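Local coordinates for immunomodulatory active chitinase (Trichuris suis, PDB 6G9C), which probably binds and hydrolyses chitin as a secreted glycosyl hydrolase of family 18, and has immunomodulatory properties in inflammatory lung disease, at residues 72-78 and 131-136. Numbering follows the deposited sequence.
Sequences LNDDFTV and KFISSL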
loop_
_atom_site.group_PDB
_atom_site.type_symbol
_atom_site.label_atom_id
_atom_site.label_comp_id
_atom_site.label_asym_id
_atom_site.label_seq_id
_atom_site.Cartn_x
_atom_site.Cartn_y
_atom_site.Cartn_z
ATOM N N LEU A 72 -4.152 -22.127 -10.933
ATOM C CA LEU A 72 -5.090 -23.056 -10.289
ATOM C C LEU A 72 -4.491 -24.455 -10.328
ATOM O O LEU A 72 -4.412 -25.074 -11.395
ATOM C CB LEU A 72 -6.458 -23.037 -10.974
ATOM C CG LEU A 72 -7.524 -23.985 -10.404
ATOM C CD1 LEU A 72 -7.818 -23.631 -8.952
ATOM C CD2 LEU A 72 -8.803 -23.932 -11.230
ATOM N N ASN A 73 -4.080 -24.954 -9.166
ATOM C CA ASN A 73 -3.459 -26.260 -9.057
ATOM C C ASN A 73 -4.489 -27.369 -9.272
ATOM O O ASN A 73 -5.703 -27.150 -9.240
ATOM C CB ASN A 73 -2.802 -26.428 -7.688
ATOM C CG ASN A 73 -1.580 -25.561 -7.523
ATOM O OD1 ASN A 73 -0.744 -25.465 -8.427
ATOM N ND2 ASN A 73 -1.459 -24.930 -6.362
ATOM N N ASP A 74 -3.976 -28.584 -9.492
ATOM C CA ASP A 74 -4.847 -29.730 -9.729
ATOM C C ASP A 74 -5.771 -29.998 -8.551
ATOM O O ASP A 74 -6.890 -30.490 -8.745
ATOM C CB ASP A 74 -4.008 -30.972 -10.028
ATOM C CG ASP A 74 -3.266 -30.861 -11.338
ATOM O OD1 ASP A 74 -3.532 -29.900 -12.086
ATOM O OD2 ASP A 74 -2.416 -31.725 -11.619
ATOM N N ASP A 75 -5.331 -29.696 -7.331
ATOM C CA ASP A 75 -6.137 -29.950 -6.146
ATOM C C ASP A 75 -7.086 -28.805 -5.825
ATOM O O ASP A 75 -7.719 -28.827 -4.763
ATOM C CB ASP A 75 -5.242 -30.254 -4.937
ATOM C CG ASP A 75 -4.382 -29.070 -4.513
ATOM O OD1 ASP A 75 -4.485 -27.976 -5.110
ATOM O OD2 ASP A 75 -3.590 -29.246 -3.564
ATOM N N PHE A 76 -7.165 -27.806 -6.707
ATOM C CA PHE A 76 -8.088 -26.660 -6.674
ATOM C C PHE A 76 -7.598 -25.535 -5.768
ATOM O O PHE A 76 -8.365 -24.589 -5.514
ATOM C CB PHE A 76 -9.512 -27.062 -6.252
ATOM C CG PHE A 76 -10.036 -28.282 -6.973
ATOM C CD1 PHE A 76 -9.854 -28.420 -8.346
ATOM C CD2 PHE A 76 -10.704 -29.279 -6.284
ATOM C CE1 PHE A 76 -10.330 -29.536 -9.013
ATOM C CE2 PHE A 76 -11.184 -30.397 -6.951
ATOM C CZ PHE A 76 -10.990 -30.522 -8.318
ATOM N N THR A 77 -6.366 -25.590 -5.269
ATOM C CA THR A 77 -5.819 -24.471 -4.515
ATOM C C THR A 77 -5.160 -23.457 -5.457
ATOM O O THR A 77 -4.831 -23.760 -6.606
ATOM C CB THR A 77 -4.814 -24.959 -3.469
ATOM O OG1 THR A 77 -3.728 -25.621 -4.122
ATOM C CG2 THR A 77 -5.479 -25.925 -2.475
ATOM N N VAL A 78 -4.984 -22.232 -4.957
ATOM C CA VAL A 78 -4.468 -21.111 -5.741
ATOM C C VAL A 78 -3.030 -20.819 -5.330
ATOM O O VAL A 78 -2.685 -20.906 -4.146
ATOM C CB VAL A 78 -5.348 -19.858 -5.569
ATOM C CG1 VAL A 78 -4.752 -18.668 -6.340
ATOM C CG2 VAL A 78 -6.756 -20.136 -6.045
ATOM N N LYS A 131 -13.345 -25.471 -1.419
ATOM C CA LYS A 131 -11.904 -25.592 -1.248
ATOM C C LYS A 131 -11.177 -24.525 -2.053
ATOM O O LYS A 131 -10.282 -23.842 -1.542
ATOM C CB LYS A 131 -11.436 -26.988 -1.661
ATOM C CG LYS A 131 -9.976 -27.226 -1.333
ATOM C CD LYS A 131 -9.502 -28.594 -1.777
ATOM C CE LYS A 131 -8.009 -28.740 -1.529
ATOM N NZ LYS A 131 -7.531 -30.133 -1.739
ATOM N N PHE A 132 -11.560 -24.363 -3.321
ATOM C CA PHE A 132 -10.979 -23.312 -4.153
ATOM C C PHE A 132 -11.211 -21.927 -3.553
ATOM O O PHE A 132 -10.286 -21.109 -3.472
ATOM C CB PHE A 132 -11.566 -23.390 -5.560
ATOM C CG PHE A 132 -11.341 -22.153 -6.375
ATOM C CD1 PHE A 132 -10.082 -21.854 -6.852
ATOM C CD2 PHE A 132 -12.384 -21.284 -6.657
ATOM C CE1 PHE A 132 -9.857 -20.721 -7.599
ATOM C CE2 PHE A 132 -12.168 -20.147 -7.406
ATOM C CZ PHE A 132 -10.898 -19.864 -7.883
ATOM N N ILE A 133 -12.450 -21.636 -3.151
ATOM C CA ILE A 133 -12.787 -20.291 -2.676
ATOM C C ILE A 133 -11.993 -19.941 -1.416
ATOM O O ILE A 133 -11.477 -18.822 -1.283
ATOM C CB ILE A 133 -14.307 -20.180 -2.442
ATOM C CG1 ILE A 133 -15.061 -20.098 -3.771
ATOM C CG2 ILE A 133 -14.638 -18.971 -1.596
ATOM C CD1 ILE A 133 -16.562 -20.294 -3.613
ATOM N N SER A 134 -11.879 -20.891 -0.476
ATOM C CA SER A 134 -11.080 -20.654 0.728
ATOM C C SER A 134 -9.623 -20.395 0.374
ATOM O O SER A 134 -8.988 -19.489 0.933
ATOM C CB SER A 134 -11.182 -21.842 1.684
ATOM O OG SER A 134 -12.488 -21.948 2.217
ATOM N N SER A 135 -9.078 -21.183 -0.556
ATOM C CA SER A 135 -7.706 -20.980 -1.006
ATOM C C SER A 135 -7.538 -19.618 -1.665
ATOM O O SER A 135 -6.544 -18.920 -1.432
ATOM C CB SER A 135 -7.315 -22.093 -1.975
ATOM O OG SER A 135 -5.977 -21.935 -2.408
ATOM N N LEU A 136 -8.496 -19.228 -2.499
ATOM C CA LEU A 136 -8.396 -17.965 -3.221
ATOM C C LEU A 136 -8.479 -16.776 -2.270
ATOM O O LEU A 136 -7.686 -15.827 -2.367
ATOM C CB LEU A 136 -9.509 -17.905 -4.262
ATOM C CG LEU A 136 -9.741 -16.543 -4.886
ATOM C CD1 LEU A 136 -8.561 -16.192 -5.791
ATOM C CD2 LEU A 136 -11.049 -16.505 -5.654
HETATM O O HOH W 1 -8.365 -31.597 -4.323
#
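V78 and S135 are joined by a hydrogen bond between the loop 72-78 and the helix segment 131-136: the backbone N of V78 donates to S135 OG at 2.8 Å and nearly straight, 167°. OG reaches the loop because it stands opposite the serine's own backbone N (chi1 -179°), and there it also packs against CA and CB of T77. The tightly packed part lies next to this bond, around the F132 ring. CG2 of V78 lies 3.5 Å from CE1 of F132 and touches CB of L136, while L72, crossing the phenylalanine side chain at about a right angle, sets its CD1 3.6 Å from CD1 of the same ring. The carbonyl O of F76 meets this ring at its edge, in plane, and takes a CA-H...O contact from F132 CA at 3.2 Å; this buried oxygen has no hydrogen-bond partner in the model, and the CA-H...O contact is a weak substitute.

The K131 side is looser and wetter. Its extended chain runs out along the turn, CE passing 3.9 Å from CG2 of T77, and one water accepts from NZ and donates to D75 O. The carboxylate of D75 stays short of a salt bridge, OD2 lying 4.4 Å from K131 NZ, while OD1 bonds within its own loop. There D75 OD1 accepts from both N and OG1 of T77; the N-H bond makes an Asx turn that overlaps the end of the type I turn N73-F76, and the two donors together limit rotation of the carboxylate.

In the TIM barrel of this family, the loop connects strand 64-72 to the short antiparallel strand 78-79 and rests on helix 126-142. M122 of helix 117-122, L109 of strand 104-110 and L166 of helix 160-181 also touch F132.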